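Local coordinates for protein 2-C-methyl-D-erythritol 4-phosphate cytidylyltransferase (Neisseria gonorrhoeae, PDB 1VGW) that probably catalyses the formation of 4-diphosphocytidyl-2-C-methyl-D-erythritol and diphosphate from CTP and 2-C-methyl-D-erythritol 4-phosphate, a step in isoprenoid biosynthesis, at residues Asp105-Asp111 with Thr168-Ala174; Arg124-Ala129 with Leu204-Gly208. All coordinates share one frame; numbering follows the deposited sequence.

Contact 1 of 2, residues Asp105-Asp111 with Thr168-Ala174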
ATOM      1  N   ASP B 105      12.474 -19.999  22.283  1.00 25.53           N
ATOM      2  CA  ASP B 105      11.509 -18.905  22.473  1.00 26.22           C
ATOM      3  C   ASP B 105      11.371 -18.084  21.170  1.00 24.87           C
ATOM      4  O   ASP B 105      12.311 -18.044  20.367  1.00 25.82           O
ATOM      5  CB  ASP B 105      12.055 -17.941  23.547  1.00 25.20           C
ATOM      6  CG  ASP B 105      11.937 -18.504  24.964  1.00 25.72           C
ATOM      7  OD1 ASP B 105      10.957 -19.180  25.286  1.00 29.08           O
ATOM      8  OD2 ASP B 105      12.860 -18.260  25.774  1.00 25.83           O
ATOM      9  N   ASN B 106      10.282 -17.402  20.956  1.00 24.96           N
ATOM     10  CA  ASN B 106      10.030 -16.577  19.793  1.00 27.37           C
ATOM     11  C   ASN B 106      10.515 -15.122  19.920  1.00 28.14           C
ATOM     12  O   ASN B 106      10.311 -14.461  20.958  1.00 28.97           O
ATOM     13  CB  ASN B 106       8.506 -16.584  19.520  1.00 21.76           C
ATOM     14  CG  ASN B 106       7.947 -17.930  19.195  1.00 24.99           C
ATOM     15  OD1 ASN B 106       8.501 -18.697  18.401  1.00 24.41           O
ATOM     16  ND2 ASN B 106       6.789 -18.308  19.768  1.00 20.54           N
ATOM     17  N   ILE B 107      11.151 -14.599  18.874  1.00 29.02           N
ATOM     18  CA  ILE B 107      11.610 -13.167  18.850  1.00 26.68           C
ATOM     19  C   ILE B 107      10.771 -12.418  17.799  1.00 27.24           C
ATOM     20  O   ILE B 107      10.761 -12.916  16.635  1.00 27.81           O
ATOM     21  CB  ILE B 107      13.050 -13.088  18.391  1.00 27.26           C
ATOM     22  CG1 ILE B 107      14.013 -13.952  19.202  1.00 24.89           C
ATOM     23  CG2 ILE B 107      13.569 -11.649  18.275  1.00 28.79           C
ATOM     24  CD1 ILE B 107      14.140 -13.601  20.667  1.00 27.54           C
ATOM     25  N   LEU B 108       9.928 -11.470  18.167  1.00 25.18           N
ATOM     26  CA  LEU B 108       9.110 -10.732  17.173  1.00 24.00           C
ATOM     27  C   LEU B 108       9.808  -9.411  16.780  1.00 24.89           C
ATOM     28  O   LEU B 108       9.867  -8.508  17.636  1.00 26.58           O
ATOM     29  CB  LEU B 108       7.733 -10.424  17.728  1.00 16.73           C
ATOM     30  CG  LEU B 108       6.713 -11.540  17.836  1.00 24.13           C
ATOM     31  CD1 LEU B 108       7.036 -12.485  19.041  1.00 18.88           C
ATOM     32  CD2 LEU B 108       5.320 -10.988  18.060  1.00 22.39           C
ATOM     33  N   VAL B 109      10.438  -9.318  15.629  1.00 26.17           N
ATOM     34  CA  VAL B 109      11.194  -8.147  15.171  1.00 26.70           C
ATOM     35  C   VAL B 109      10.278  -7.101  14.525  1.00 27.37           C
ATOM     36  O   VAL B 109       9.658  -7.328  13.505  1.00 27.65           O
ATOM     37  CB  VAL B 109      12.363  -8.499  14.256  1.00 26.02           C
ATOM     38  CG1 VAL B 109      13.390  -7.357  14.074  1.00 20.49           C
ATOM     39  CG2 VAL B 109      13.192  -9.699  14.785  1.00 23.36           C
ATOM     40  N   HIS B 110      10.104  -5.945  15.187  1.00 27.21           N
ATOM     41  CA  HIS B 110       9.166  -4.928  14.694  1.00 28.80           C
ATOM     42  C   HIS B 110       9.800  -3.565  14.407  1.00 26.49           C
ATOM     43  O   HIS B 110      10.614  -3.128  15.203  1.00 26.00           O
ATOM     44  CB  HIS B 110       8.067  -4.686  15.733  1.00 26.08           C
ATOM     45  CG  HIS B 110       6.898  -3.907  15.234  1.00 25.67           C
ATOM     46  ND1 HIS B 110       6.054  -4.369  14.254  1.00 29.90           N
ATOM     47  CD2 HIS B 110       6.423  -2.686  15.588  1.00 25.15           C
ATOM     48  CE1 HIS B 110       5.096  -3.455  14.013  1.00 29.44           C
ATOM     49  NE2 HIS B 110       5.311  -2.440  14.827  1.00 26.42           N
ATOM     50  N   ASP B 111       9.397  -2.939  13.308  1.00 27.94           N
ATOM     51  CA  ASP B 111       9.921  -1.573  12.962  1.00 27.39           C
ATOM     52  C   ASP B 111       9.486  -0.512  13.995  1.00 26.01           C
ATOM     53  O   ASP B 111       8.312  -0.465  14.360  1.00 23.39           O
ATOM     54  CB  ASP B 111       9.293  -1.164  11.639  1.00 26.67           C
ATOM     55  CG  ASP B 111       9.840  -1.837  10.410  1.00 25.61           C
ATOM     56  OD1 ASP B 111       9.021  -2.122   9.504  1.00 31.13           O
ATOM     57  OD2 ASP B 111      11.042  -2.097  10.318  1.00 24.04           O
ATOM     58  N   THR B 168       5.696  -5.988   9.363  1.00 29.07           N
ATOM     59  CA  THR B 168       6.337  -6.476  10.568  1.00 25.72           C
ATOM     60  C   THR B 168       5.228  -6.546  11.611  1.00 28.15           C
ATOM     61  O   THR B 168       4.148  -5.944  11.354  1.00 29.22           O
ATOM     62  CB  THR B 168       7.514  -5.651  11.018  1.00 27.98           C
ATOM     63  OG1 THR B 168       7.048  -4.420  11.569  1.00 30.19           O
ATOM     64  CG2 THR B 168       8.533  -5.342   9.913  1.00 26.28           C
ATOM     65  N   PRO B 169       5.367  -7.274  12.709  1.00 26.82           N
ATOM     66  CA  PRO B 169       6.544  -7.997  13.107  1.00 23.87           C
ATOM     67  C   PRO B 169       6.775  -9.260  12.322  1.00 23.16           C
ATOM     68  O   PRO B 169       5.869  -9.702  11.593  1.00 22.46           O
ATOM     69  CB  PRO B 169       6.277  -8.344  14.593  1.00 24.11           C
ATOM     70  CG  PRO B 169       5.077  -7.546  14.986  1.00 24.04           C
ATOM     71  CD  PRO B 169       4.253  -7.473  13.708  1.00 23.87           C
ATOM     72  N   GLN B 170       7.998  -9.728  12.303  1.00 23.97           N
ATOM     73  CA  GLN B 170       8.444 -10.986  11.680  1.00 23.77           C
ATOM     74  C   GLN B 170       8.899 -11.876  12.871  1.00 22.69           C
ATOM     75  O   GLN B 170       9.826 -11.460  13.570  1.00 20.50           O
ATOM     76  CB  GLN B 170       9.635 -10.743  10.724  1.00 19.55           C
ATOM     77  CG  GLN B 170       9.196  -9.714   9.651  1.00 25.28           C
ATOM     78  CD  GLN B 170       9.865  -9.811   8.314  1.00 27.18           C
ATOM     79  OE1 GLN B 170      10.970 -10.287   8.093  1.00 27.59           O
ATOM     80  NE2 GLN B 170       9.206  -9.251   7.263  1.00 29.09           N
ATOM     81  N   LEU B 171       8.215 -12.986  13.058  1.00 24.07           N
ATOM     82  CA  LEU B 171       8.427 -13.862  14.226  1.00 25.01           C
ATOM     83  C   LEU B 171       9.187 -15.132  13.979  1.00 27.10           C
ATOM     84  O   LEU B 171       8.674 -16.027  13.273  1.00 26.57           O
ATOM     85  CB  LEU B 171       7.056 -14.103  14.828  1.00 18.64           C
ATOM     86  CG  LEU B 171       6.536 -15.279  15.555  1.00 23.93           C
ATOM     87  CD1 LEU B 171       7.497 -16.384  15.951  1.00 16.97           C
ATOM     88  CD2 LEU B 171       5.667 -14.880  16.733  1.00 14.83           C
ATOM     89  N   PHE B 172      10.375 -15.286  14.575  1.00 26.39           N
ATOM     90  CA  PHE B 172      11.184 -16.477  14.489  1.00 26.39           C
ATOM     91  C   PHE B 172      11.786 -16.926  15.832  1.00 27.92           C
ATOM     92  O   PHE B 172      11.996 -16.116  16.751  1.00 27.21           O
ATOM     93  CB  PHE B 172      12.351 -16.270  13.472  1.00 20.54           C
ATOM     94  CG  PHE B 172      11.821 -15.983  12.091  1.00 23.11           C
ATOM     95  CD1 PHE B 172      11.905 -14.674  11.583  1.00 18.27           C
ATOM     96  CD2 PHE B 172      11.136 -16.933  11.354  1.00 19.71           C
ATOM     97  CE1 PHE B 172      11.327 -14.409  10.349  1.00 16.56           C
ATOM     98  CE2 PHE B 172      10.594 -16.682  10.116  1.00 15.54           C
ATOM     99  CZ  PHE B 172      10.695 -15.358   9.614  1.00 15.34           C
ATOM    100  N   GLN B 173      12.069 -18.221  15.947  1.00 25.83           N
ATOM    101  CA  GLN B 173      12.738 -18.811  17.105  1.00 25.35           C
ATOM    102  C   GLN B 173      14.108 -18.124  17.241  1.00 23.22           C
ATOM    103  O   GLN B 173      14.781 -17.963  16.208  1.00 23.23           O
ATOM    104  CB  GLN B 173      13.015 -20.331  16.867  1.00 15.58           C
ATOM    105  CG  GLN B 173      11.788 -21.224  17.009  1.00 18.74           C
ATOM    106  CD  GLN B 173      12.169 -22.687  16.749  1.00 25.86           C
ATOM    107  OE1 GLN B 173      12.801 -23.328  17.605  1.00 22.99           O
ATOM    108  NE2 GLN B 173      11.893 -23.143  15.529  1.00 24.42           N
ATOM    109  N   ALA B 174      14.547 -17.854  18.448  1.00 22.58           N
ATOM    110  CA  ALA B 174      15.835 -17.192  18.665  1.00 21.75           C
ATOM    111  C   ALA B 174      16.989 -17.898  18.062  1.00 23.25           C
ATOM    112  O   ALA B 174      17.863 -17.277  17.422  1.00 26.38           O
ATOM    113  CB  ALA B 174      15.978 -16.981  20.181  1.00 19.26           C
TER

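Contact 2 of 2, residues Arg124-Ala129 with Leu204-Gly208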
ATOM      1  N   ARG B 124      -3.161 -12.724  16.000  1.00 38.33           N
ATOM      2  CA  ARG B 124      -3.088 -13.699  14.904  1.00 36.89           C
ATOM      3  C   ARG B 124      -1.655 -14.162  14.632  1.00 36.37           C
ATOM      4  O   ARG B 124      -1.389 -15.360  14.474  1.00 38.19           O
ATOM      5  CB  ARG B 124      -3.610 -13.041  13.621  1.00 38.46           C
ATOM      6  CG  ARG B 124      -5.016 -13.419  13.226  1.00 37.67           C
ATOM      7  CD  ARG B 124      -5.218 -13.268  11.727  1.00 37.17           C
ATOM      8  NE  ARG B 124      -4.892 -11.949  11.253  1.00 40.16           N
ATOM      9  CZ  ARG B 124      -5.555 -10.820  11.410  1.00 40.42           C
ATOM     10  NH1 ARG B 124      -5.066  -9.707  10.866  1.00 40.60           N
ATOM     11  NH2 ARG B 124      -6.681 -10.769  12.101  1.00 45.05           N
ATOM     12  N   LEU B 125      -0.685 -13.250  14.589  1.00 34.22           N
ATOM     13  CA  LEU B 125       0.700 -13.675  14.347  1.00 32.44           C
ATOM     14  C   LEU B 125       1.194 -14.613  15.428  1.00 32.68           C
ATOM     15  O   LEU B 125       1.943 -15.563  15.171  1.00 33.25           O
ATOM     16  CB  LEU B 125       1.613 -12.461  14.241  1.00 26.09           C
ATOM     17  CG  LEU B 125       3.106 -12.644  14.081  1.00 29.03           C
ATOM     18  CD1 LEU B 125       3.433 -13.256  12.705  1.00 28.68           C
ATOM     19  CD2 LEU B 125       3.863 -11.315  14.251  1.00 22.83           C
ATOM     20  N   ILE B 126       0.931 -14.273  16.696  1.00 32.49           N
ATOM     21  CA  ILE B 126       1.400 -15.073  17.812  1.00 31.82           C
ATOM     22  C   ILE B 126       0.743 -16.457  17.768  1.00 35.58           C
ATOM     23  O   ILE B 126       1.468 -17.436  17.915  1.00 35.62           O
ATOM     24  CB  ILE B 126       1.168 -14.419  19.166  1.00 29.40           C
ATOM     25  CG1 ILE B 126       2.218 -13.313  19.405  1.00 28.66           C
ATOM     26  CG2 ILE B 126       1.222 -15.400  20.340  1.00 21.64           C
ATOM     27  CD1 ILE B 126       1.654 -12.197  20.310  1.00 30.80           C
ATOM     28  N   GLU B 127      -0.551 -16.482  17.509  1.00 35.99           N
ATOM     29  CA  GLU B 127      -1.327 -17.702  17.456  1.00 39.60           C
ATOM     30  C   GLU B 127      -0.926 -18.645  16.337  1.00 41.58           C
ATOM     31  O   GLU B 127      -0.694 -19.839  16.560  1.00 40.14           O
ATOM     32  CB  GLU B 127      -2.815 -17.332  17.327  1.00 43.12           C
ATOM     33  CG  GLU B 127      -3.761 -18.515  17.448  1.00 51.45           C
ATOM     34  CD  GLU B 127      -3.633 -19.192  18.802  1.00 54.44           C
ATOM     35  OE1 GLU B 127      -3.583 -18.480  19.825  1.00 56.44           O
ATOM     36  OE2 GLU B 127      -3.547 -20.431  18.831  1.00 58.11           O
ATOM     37  N   GLN B 128      -0.724 -18.088  15.131  1.00 42.52           N
ATOM     38  CA  GLN B 128      -0.345 -18.923  13.982  1.00 42.88           C
ATOM     39  C   GLN B 128       1.122 -19.167  13.818  1.00 40.94           C
ATOM     40  O   GLN B 128       1.577 -20.326  13.750  1.00 45.38           O
ATOM     41  CB  GLN B 128      -0.957 -18.285  12.727  1.00 43.70           C
ATOM     42  CG  GLN B 128      -2.482 -18.238  12.845  1.00 46.53           C
ATOM     43  CD  GLN B 128      -3.134 -17.379  11.800  1.00 52.48           C
ATOM     44  OE1 GLN B 128      -4.290 -16.973  11.957  1.00 56.69           O
ATOM     45  NE2 GLN B 128      -2.428 -17.062  10.718  1.00 54.73           N
ATOM     46  N   ALA B 129       1.968 -18.149  13.857  1.00 38.20           N
ATOM     47  CA  ALA B 129       3.407 -18.416  13.673  1.00 34.31           C
ATOM     48  C   ALA B 129       4.060 -18.767  14.981  1.00 31.67           C
ATOM     49  O   ALA B 129       5.161 -19.339  15.028  1.00 33.30           O
ATOM     50  CB  ALA B 129       4.065 -17.193  13.027  1.00 25.36           C
ATOM     51  N   LEU B 204       5.516 -18.996   7.394  1.00 29.05           N
ATOM     52  CA  LEU B 204       4.103 -18.816   7.026  1.00 31.03           C
ATOM     53  C   LEU B 204       3.838 -17.347   6.661  1.00 31.13           C
ATOM     54  O   LEU B 204       4.560 -16.443   7.110  1.00 30.62           O
ATOM     55  CB  LEU B 204       3.156 -19.200   8.176  1.00 27.83           C
ATOM     56  CG  LEU B 204       3.269 -20.530   8.868  1.00 33.78           C
ATOM     57  CD1 LEU B 204       2.390 -20.593  10.120  1.00 35.09           C
ATOM     58  CD2 LEU B 204       2.827 -21.674   7.957  1.00 37.88           C
ATOM     59  N   LEU B 205       2.783 -17.091   5.899  1.00 32.03           N
ATOM     60  CA  LEU B 205       2.331 -15.735   5.603  1.00 32.13           C
ATOM     61  C   LEU B 205       0.987 -15.548   6.362  1.00 32.61           C
ATOM     62  O   LEU B 205       0.029 -16.270   6.062  1.00 30.63           O
ATOM     63  CB  LEU B 205       2.079 -15.445   4.128  1.00 31.12           C
ATOM     64  CG  LEU B 205       3.294 -15.225   3.242  1.00 34.50           C
ATOM     65  CD1 LEU B 205       2.979 -15.564   1.792  1.00 34.37           C
ATOM     66  CD2 LEU B 205       3.868 -13.819   3.347  1.00 31.28           C
ATOM     67  N   ILE B 206       0.972 -14.618   7.305  1.00 32.88           N
ATOM     68  CA  ILE B 206      -0.233 -14.306   8.098  1.00 31.55           C
ATOM     69  C   ILE B 206      -0.751 -12.904   7.720  1.00 32.74           C
ATOM     70  O   ILE B 206      -0.016 -11.935   7.469  1.00 28.93           O
ATOM     71  CB  ILE B 206       0.104 -14.391   9.577  1.00 31.94           C
ATOM     72  CG1 ILE B 206       0.366 -15.894   9.960  1.00 33.64           C
ATOM     73  CG2 ILE B 206      -0.911 -13.813  10.515  1.00 26.32           C
ATOM     74  CD1 ILE B 206       1.839 -16.043  10.338  1.00 35.42           C
ATOM     75  N   GLN B 207      -2.048 -12.785   7.555  1.00 33.45           N
ATOM     76  CA  GLN B 207      -2.725 -11.577   7.156  1.00 34.66           C
ATOM     77  C   GLN B 207      -2.453 -10.417   8.088  1.00 36.65           C
ATOM     78  O   GLN B 207      -2.701 -10.495   9.289  1.00 38.24           O
ATOM     79  CB  GLN B 207      -4.230 -11.807   7.028  1.00 31.26           C
ATOM     80  CG  GLN B 207      -5.039 -10.613   6.667  1.00 36.92           C
ATOM     81  CD  GLN B 207      -4.802  -9.973   5.316  1.00 39.40           C
ATOM     82  OE1 GLN B 207      -4.446 -10.589   4.286  1.00 39.14           O
ATOM     83  NE2 GLN B 207      -5.067  -8.661   5.294  1.00 40.00           N
ATOM     84  N   GLY B 208      -1.932  -9.314   7.530  1.00 37.53           N
ATOM     85  CA  GLY B 208      -1.646  -8.128   8.333  1.00 36.04           C
ATOM     86  C   GLY B 208      -2.838  -7.170   8.335  1.00 36.73           C
ATOM     87  O   GLY B 208      -3.966  -7.568   8.639  1.00 35.56           O
TER

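Contact 1 of 2, residues Asp105-Asp111 with Thr168-Ala174
Ile-107 and Val-109 pair with Phe-172 and Gln-170 in antiparallel register, each pair joined by two backbone hydrogen bonds; the shortest runs from Ile-107 N to Phe-172 O (2.7 Å). Beyond the strand end, Ala-174 N bonds to Asp-105 O at 3.0 Å. Leu-108 and Leu-171 form a non-hydrogen-bonded pair. Their side chains lie alongside each other, pointing the same way, with Leu-108 CD1 3.6 Å from Leu-171 CD2. Helix 119-129 covers this face. The other branch, Leu-171 CD1, touches the amide of Asn-106, whose ND2 bonds to Gly-130 O. At the far end the peptide bond before Pro-169 is cis. The Pro-169 ring packs against His-110, with Pro-169 CG 3.4 Å from His-110 ND1. His-110 NE2 bonds to Arg-114 O. Thr-168 OG1 sits between its backbone N and carbonyl carbon (chi1 73°). There it accepts a nearly straight, long bond from Asp-111 N (3.3 Å). Asp-111 also forms salt bridges to Arg-84 and Arg-114 and lies beside Lys-214, predicted to position the substrate MEP. The pairing joins an antiparallel strand to the parallel strands of a GT-A-like mixed sheet and ends beside the probable active site.

Contact 2 of 2, residues Arg124-Ala129 with Leu204-Gly208
Ile-206 points from strand 204-207 into the side of helix 119-129 and meets it with both branches. The short segments run roughly antiparallel, 8.8 Å apart at their axes. The tight part is apolar. A chi1 of -69° turns Ile-206 CG1 to the helix, and from there Ile-206 CD1 reaches 3.7 Å from Ala-129 CB. Ile-206 CD1 also lies 4.0 Å from Leu-125 CD1, the two side chains crossing at about a right angle. Leu-138 of the neighbouring strand 136-141 also touches Leu-125 and Ile-206. At the margin, Leu-204 CD1 rests against the helix backbone, 3.7 Å from Gln-128 O.

The other side is polar and nearer to solvent. Gln-128 is exposed, but its amide lies close against Ile-206, with NE2 near CG1 and CG2. The two side chains slide past each other in opposite directions. Arg-124 reaches from the helix towards the strand and bends at chi3 (-55°), bringing its guanidinium edge to the backbone. Arg-124 NE and NH1 both donate to Gln-207 O, at 3.3 Å and 2.9 Å. The oxygen lies in the guanidinium plane, while the two donors approach it from the same face of the carbonyl plane. NH1 stands above that plane.

The chemistry implies a divided attachment. Methyl groups meet between helix and sheet, while the charged arginine holds the strand end side-on through one neutral main-chain oxygen, without a salt bridge across these segments.

Contact 1 is core and contact 2 is only partly buried; their centres lie 11 Å apart. Both belong to one mixed sheet, in which strand 136-141 lies between strands 169-173 and 204-207. Helix 119-129, which follows strand 106-109 in the chain, supplies one side of contact 2 and covers the Leu-108/Leu-171 face of contact 1. Leu-125 CD2 reaches Pro-169 O (3.7 Å) and Leu-108 CD2 (4.1 Å), while its CD1 faces the strand of contact 2. Contact 1 joins two strands, chiefly through backbone bonds. Contact 2 joins a helix to a strand through side chains, with an arginine bond at its rim. Contact 1 ends near Lys-214, whereas strand 204-207 of contact 2 meets the second subunit.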